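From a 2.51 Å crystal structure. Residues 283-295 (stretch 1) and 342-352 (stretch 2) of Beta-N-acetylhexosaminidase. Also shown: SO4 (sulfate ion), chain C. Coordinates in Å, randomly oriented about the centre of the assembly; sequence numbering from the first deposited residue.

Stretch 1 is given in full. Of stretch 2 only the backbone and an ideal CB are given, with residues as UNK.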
# COMPACT_ATOMS: atom_id res chain seq x y z
N VAL A 283 -9.87 -5.71 -33.08
CA VAL A 283 -10.97 -6.01 -32.17
C VAL A 283 -11.40 -7.47 -32.28
O VAL A 283 -10.88 -8.22 -33.10
CB VAL A 283 -12.16 -5.07 -32.42
CG1 VAL A 283 -11.73 -3.64 -32.21
CG2 VAL A 283 -12.69 -5.23 -33.83
N LEU A 284 -12.36 -7.87 -31.46
CA LEU A 284 -12.85 -9.24 -31.52
C LEU A 284 -13.46 -9.56 -32.88
O LEU A 284 -14.06 -8.71 -33.54
CB LEU A 284 -13.89 -9.50 -30.44
CG LEU A 284 -13.40 -9.44 -29.00
CD1 LEU A 284 -14.56 -9.70 -28.06
CD2 LEU A 284 -12.28 -10.44 -28.74
N GLU A 285 -13.30 -10.81 -33.29
CA GLU A 285 -14.06 -11.32 -34.40
C GLU A 285 -15.30 -11.88 -33.72
O GLU A 285 -15.21 -12.83 -32.95
CB GLU A 285 -13.28 -12.43 -35.09
CG GLU A 285 -14.09 -13.14 -36.18
CD GLU A 285 -13.29 -14.19 -36.92
OE1 GLU A 285 -12.95 -13.95 -38.11
OE2 GLU A 285 -13.02 -15.27 -36.33
N VAL A 286 -16.45 -11.27 -33.99
CA VAL A 286 -17.70 -11.71 -33.37
C VAL A 286 -18.24 -12.97 -34.05
O VAL A 286 -18.46 -12.99 -35.26
CB VAL A 286 -18.76 -10.61 -33.37
CG1 VAL A 286 -18.20 -9.34 -32.75
CG2 VAL A 286 -19.24 -10.33 -34.76
N SER A 287 -18.49 -13.99 -33.25
CA SER A 287 -18.73 -15.33 -33.76
C SER A 287 -19.09 -16.22 -32.59
O SER A 287 -19.04 -15.79 -31.43
CB SER A 287 -17.47 -15.89 -34.42
OG SER A 287 -16.46 -16.10 -33.46
N GLU A 288 -19.49 -17.45 -32.89
CA GLU A 288 -19.99 -18.34 -31.86
C GLU A 288 -18.87 -18.67 -30.90
O GLU A 288 -19.10 -18.78 -29.69
CB GLU A 288 -20.58 -19.62 -32.46
CG GLU A 288 -21.88 -19.42 -33.22
CD GLU A 288 -22.95 -18.68 -32.41
OE1 GLU A 288 -23.04 -18.88 -31.18
OE2 GLU A 288 -23.71 -17.90 -33.03
N THR A 289 -17.66 -18.81 -31.43
CA THR A 289 -16.52 -19.16 -30.58
C THR A 289 -16.15 -18.04 -29.60
O THR A 289 -16.01 -18.31 -28.42
CB THR A 289 -15.31 -19.70 -31.38
OG1 THR A 289 -14.94 -18.77 -32.41
CG2 THR A 289 -15.68 -21.03 -32.02
N SER A 290 -16.05 -16.80 -30.09
CA SER A 290 -15.88 -15.63 -29.21
C SER A 290 -16.97 -15.63 -28.15
O SER A 290 -16.68 -15.49 -26.96
CB SER A 290 -16.02 -14.32 -29.98
OG SER A 290 -15.25 -14.33 -31.15
N LEU A 291 -18.21 -15.77 -28.60
CA LEU A 291 -19.35 -15.79 -27.69
C LEU A 291 -19.20 -16.84 -26.60
O LEU A 291 -19.44 -16.54 -25.43
CB LEU A 291 -20.66 -16.02 -28.46
CG LEU A 291 -21.44 -14.74 -28.72
CD1 LEU A 291 -22.74 -15.05 -29.43
CD2 LEU A 291 -21.69 -14.03 -27.39
N GLU A 292 -18.82 -18.06 -26.99
CA GLU A 292 -18.67 -19.12 -26.01
C GLU A 292 -17.54 -18.79 -25.02
O GLU A 292 -17.66 -19.02 -23.81
CB GLU A 292 -18.41 -20.47 -26.70
CG GLU A 292 -18.23 -21.63 -25.72
CD GLU A 292 -17.23 -22.68 -26.22
OE1 GLU A 292 -17.12 -22.85 -27.45
OE2 GLU A 292 -16.56 -23.32 -25.37
N PHE A 293 -16.46 -18.24 -25.55
CA PHE A 293 -15.31 -17.88 -24.74
C PHE A 293 -15.75 -16.93 -23.64
O PHE A 293 -15.47 -17.15 -22.46
CB PHE A 293 -14.25 -17.22 -25.62
CG PHE A 293 -12.96 -16.97 -24.91
CD1 PHE A 293 -12.76 -15.79 -24.21
CD2 PHE A 293 -11.94 -17.91 -24.94
CE1 PHE A 293 -11.56 -15.55 -23.55
CE2 PHE A 293 -10.74 -17.68 -24.29
CZ PHE A 293 -10.56 -16.50 -23.59
N TYR A 294 -16.46 -15.87 -24.02
CA TYR A 294 -16.81 -14.83 -23.08
C TYR A 294 -17.97 -15.19 -22.15
O TYR A 294 -18.15 -14.55 -21.13
CB TYR A 294 -17.06 -13.52 -23.80
CG TYR A 294 -15.79 -12.80 -24.12
CD1 TYR A 294 -15.15 -13.00 -25.34
CD2 TYR A 294 -15.20 -11.95 -23.20
CE1 TYR A 294 -13.97 -12.35 -25.64
CE2 TYR A 294 -14.01 -11.29 -23.49
CZ TYR A 294 -13.41 -11.50 -24.71
OH TYR A 294 -12.24 -10.86 -25.01
N ARG A 295 -18.75 -16.20 -22.51
CA ARG A 295 -19.76 -16.73 -21.60
C ARG A 295 -19.05 -17.48 -20.50
O ARG A 295 -19.42 -17.39 -19.33
CB ARG A 295 -20.72 -17.70 -22.28
CG ARG A 295 -21.69 -17.08 -23.25
CD ARG A 295 -22.70 -18.14 -23.68
NE ARG A 295 -23.63 -17.62 -24.66
CZ ARG A 295 -23.57 -17.93 -25.95
NH1 ARG A 295 -22.63 -18.78 -26.36
NH2 ARG A 295 -24.46 -17.41 -26.80
N UNK A 342 -23.91 -3.96 -37.20
CA UNK A 342 -24.97 -4.38 -36.31
C UNK A 342 -24.50 -5.50 -35.41
O UNK A 342 -25.14 -5.84 -34.43
CB UNK A 342 -26.20 -4.82 -37.11
N UNK A 343 -23.36 -6.08 -35.76
CA UNK A 343 -22.79 -7.19 -35.01
C UNK A 343 -22.38 -6.73 -33.61
O UNK A 343 -22.37 -7.51 -32.64
CB UNK A 343 -21.59 -7.78 -35.75
N UNK A 344 -22.04 -5.45 -33.50
CA UNK A 344 -21.69 -4.86 -32.23
C UNK A 344 -22.86 -4.98 -31.25
O UNK A 344 -22.73 -5.52 -30.15
CB UNK A 344 -21.28 -3.40 -32.42
N UNK A 345 -24.02 -4.48 -31.68
CA UNK A 345 -25.21 -4.53 -30.86
C UNK A 345 -25.56 -5.97 -30.55
O UNK A 345 -25.94 -6.32 -29.43
CB UNK A 345 -26.38 -3.83 -31.55
N UNK A 346 -25.42 -6.82 -31.56
CA UNK A 346 -25.78 -8.22 -31.42
C UNK A 346 -24.89 -8.95 -30.39
O UNK A 346 -25.39 -9.71 -29.56
CB UNK A 346 -25.68 -8.91 -32.78
N UNK A 347 -23.58 -8.72 -30.48
CA UNK A 347 -22.61 -9.43 -29.64
C UNK A 347 -22.82 -9.10 -28.17
O UNK A 347 -22.90 -9.99 -27.34
CB UNK A 347 -21.18 -9.08 -30.06
N UNK A 348 -22.91 -7.82 -27.87
CA UNK A 348 -23.11 -7.37 -26.51
C UNK A 348 -24.45 -7.87 -25.96
O UNK A 348 -24.55 -8.27 -24.80
CB UNK A 348 -23.04 -5.84 -26.44
N UNK A 349 -25.48 -7.88 -26.82
CA UNK A 349 -26.80 -8.33 -26.43
C UNK A 349 -26.82 -9.79 -26.05
O UNK A 349 -27.44 -10.16 -25.06
CB UNK A 349 -27.80 -8.08 -27.56
N UNK A 350 -26.14 -10.63 -26.84
CA UNK A 350 -26.01 -12.05 -26.51
C UNK A 350 -25.35 -12.24 -25.14
O UNK A 350 -25.79 -13.06 -24.33
CB UNK A 350 -25.20 -12.77 -27.59
N UNK A 351 -24.29 -11.49 -24.89
CA UNK A 351 -23.68 -11.56 -23.57
C UNK A 351 -24.61 -11.01 -22.49
O UNK A 351 -24.73 -11.59 -21.42
CB UNK A 351 -22.36 -10.79 -23.56
N UNK A 352 -25.28 -9.90 -22.79
CA UNK A 352 -26.26 -9.34 -21.85
C UNK A 352 -27.33 -10.37 -21.49
O UNK A 352 -27.78 -10.44 -20.34
CB UNK A 352 -26.92 -8.09 -22.44
S SO4 C . -19.78 -18.31 -36.74
O1 SO4 C . -18.73 -19.28 -36.44
O2 SO4 C . -20.18 -17.60 -35.53
O3 SO4 C . -19.30 -17.33 -37.72
O4 SO4 C . -20.94 -19.01 -37.29

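Stretch 2 is helical, with backbone angles of the helical basin throughout. Its axis passes 10.4 Å from that of helix 288-295 at 36°; the CB directions tell which positions face inward.

Position 342 has no atom of stretch 1 within 5.5 Å of its ideal CB, so the contact sets no preference. The residue is G342.

At 343 the CA-to-CB bond points toward stretch 1, and the ideal CB lies 3.6 Å from V286 CG2. A methyl that close favours an aliphatic side chain; leucine, isoleucine, valine or methionine would suit. The residue is L343, rotamer m,t, whose CD2 also comes to 3.6 Å from V286 CG2.

Position 344 points away and 345 is out of reach, so many side chains are compatible with either; they are H344 and S345.

The bond at 346 runs sideways, with nothing of stretch 1 near the ideal CB. Only a long side chain could reach L291 and E288, so a large aromatic, methionine, or a long basic chain drawn to the carboxylate is plausible. The residue is W346. With chi1 at t, its indole extends until CH2 lies 3.5 Å from L291 CD1. E288 OE2 approaches the same CH2 at 4.0 Å, at the ring edge and near its plane, where an aromatic ring carries its slightly positive hydrogens.

Position 347 points toward stretch 1, its ideal CB 4.0 Å from V286 CG1. Beyond lies a space lined by L284, V286, S290, L291 and Y294, deep enough for phenylalanine, leucine or methionine. The residue is F347, with the largest area covered by the other stretch, 106 Å². Its CD1 lies 3.9 Å from V286 CB, its CE2 3.8 Å from L284 CD1, and its CE1 3.7 Å from L291 CG and 3.9 Å from S290 CB.

Position 348 points away, so stretch 1 sets no preference there and many side chains would do; it is V348. At 349 stretch 1 is again out of reach, but an ideal CB would stand 3.2 Å from the carbonyl O of 345, a crowding that glycine avoids; it is G349.

At 350 the bond points toward stretch 1. The ideal CB is 3.7 Å from L291 CD2 and 4.8 Å from R295 NH2, so an aliphatic stem with a polar or acidic end would fit. The residue is Q350: its CB packs on L291 CD2 at 3.7 Å. A water accepts from R295 NH2 (3.1 Å) and donates to Q350 O (2.9 Å), linking the R295 side chain to the backbone of 350.

Position 351 points sideways, its ideal CB 5.1 Å from L291 CD2, leaving room for a branched or flexible apolar chain. L351, rotamer m,t, brings its CD2 to 3.6 Å from L291 CD2 and 4.0 Å from Y294 CB. L291 thus sits as a knob among W346, F347, Q350 and L351.

Position 352 is out of reach, so stretch 1 leaves its side chain open; it is A352.

Stretch 2 (342-352) GLHSWFVGQLA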
# COMPACT_ATOMS: atom_id res chain seq x y z
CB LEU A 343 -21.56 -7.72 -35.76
CG LEU A 343 -21.77 -8.57 -36.99
CD1 LEU A 343 -20.47 -8.66 -37.78
CD2 LEU A 343 -22.26 -9.95 -36.59
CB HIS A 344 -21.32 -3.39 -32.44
CG HIS A 344 -20.88 -2.69 -31.20
ND1 HIS A 344 -21.37 -3.01 -29.95
CD2 HIS A 344 -20.00 -1.68 -31.01
CE1 HIS A 344 -20.81 -2.23 -29.05
NE2 HIS A 344 -19.97 -1.41 -29.66
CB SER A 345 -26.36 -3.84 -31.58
OG SER A 345 -27.50 -3.78 -30.74
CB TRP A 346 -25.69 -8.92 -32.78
CG TRP A 346 -25.94 -10.38 -32.68
CD1 TRP A 346 -27.16 -10.98 -32.57
CD2 TRP A 346 -24.97 -11.43 -32.67
NE1 TRP A 346 -27.01 -12.35 -32.49
CE2 TRP A 346 -25.68 -12.65 -32.55
CE3 TRP A 346 -23.58 -11.47 -32.76
CZ2 TRP A 346 -25.04 -13.89 -32.52
CZ3 TRP A 346 -22.94 -12.71 -32.73
CH2 TRP A 346 -23.67 -13.90 -32.61
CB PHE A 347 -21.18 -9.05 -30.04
CG PHE A 347 -20.13 -9.89 -29.37
CD1 PHE A 347 -19.98 -11.23 -29.70
CD2 PHE A 347 -19.29 -9.33 -28.42
CE1 PHE A 347 -19.00 -12.00 -29.08
CE2 PHE A 347 -18.32 -10.10 -27.80
CZ PHE A 347 -18.17 -11.44 -28.13
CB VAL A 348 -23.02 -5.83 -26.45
CG1 VAL A 348 -23.45 -5.30 -25.10
CG2 VAL A 348 -21.60 -5.37 -26.80
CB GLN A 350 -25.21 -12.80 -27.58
CG GLN A 350 -25.87 -12.89 -28.94
CD GLN A 350 -27.21 -13.61 -28.93
OE1 GLN A 350 -28.26 -12.97 -29.07
NE2 GLN A 350 -27.19 -14.94 -28.77
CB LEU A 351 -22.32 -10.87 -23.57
CG LEU A 351 -21.27 -11.58 -24.43
CD1 LEU A 351 -19.99 -10.77 -24.45
CD2 LEU A 351 -21.02 -13.02 -23.95
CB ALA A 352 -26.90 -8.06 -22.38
O HOH W 1 -26.26 -15.88 -24.75
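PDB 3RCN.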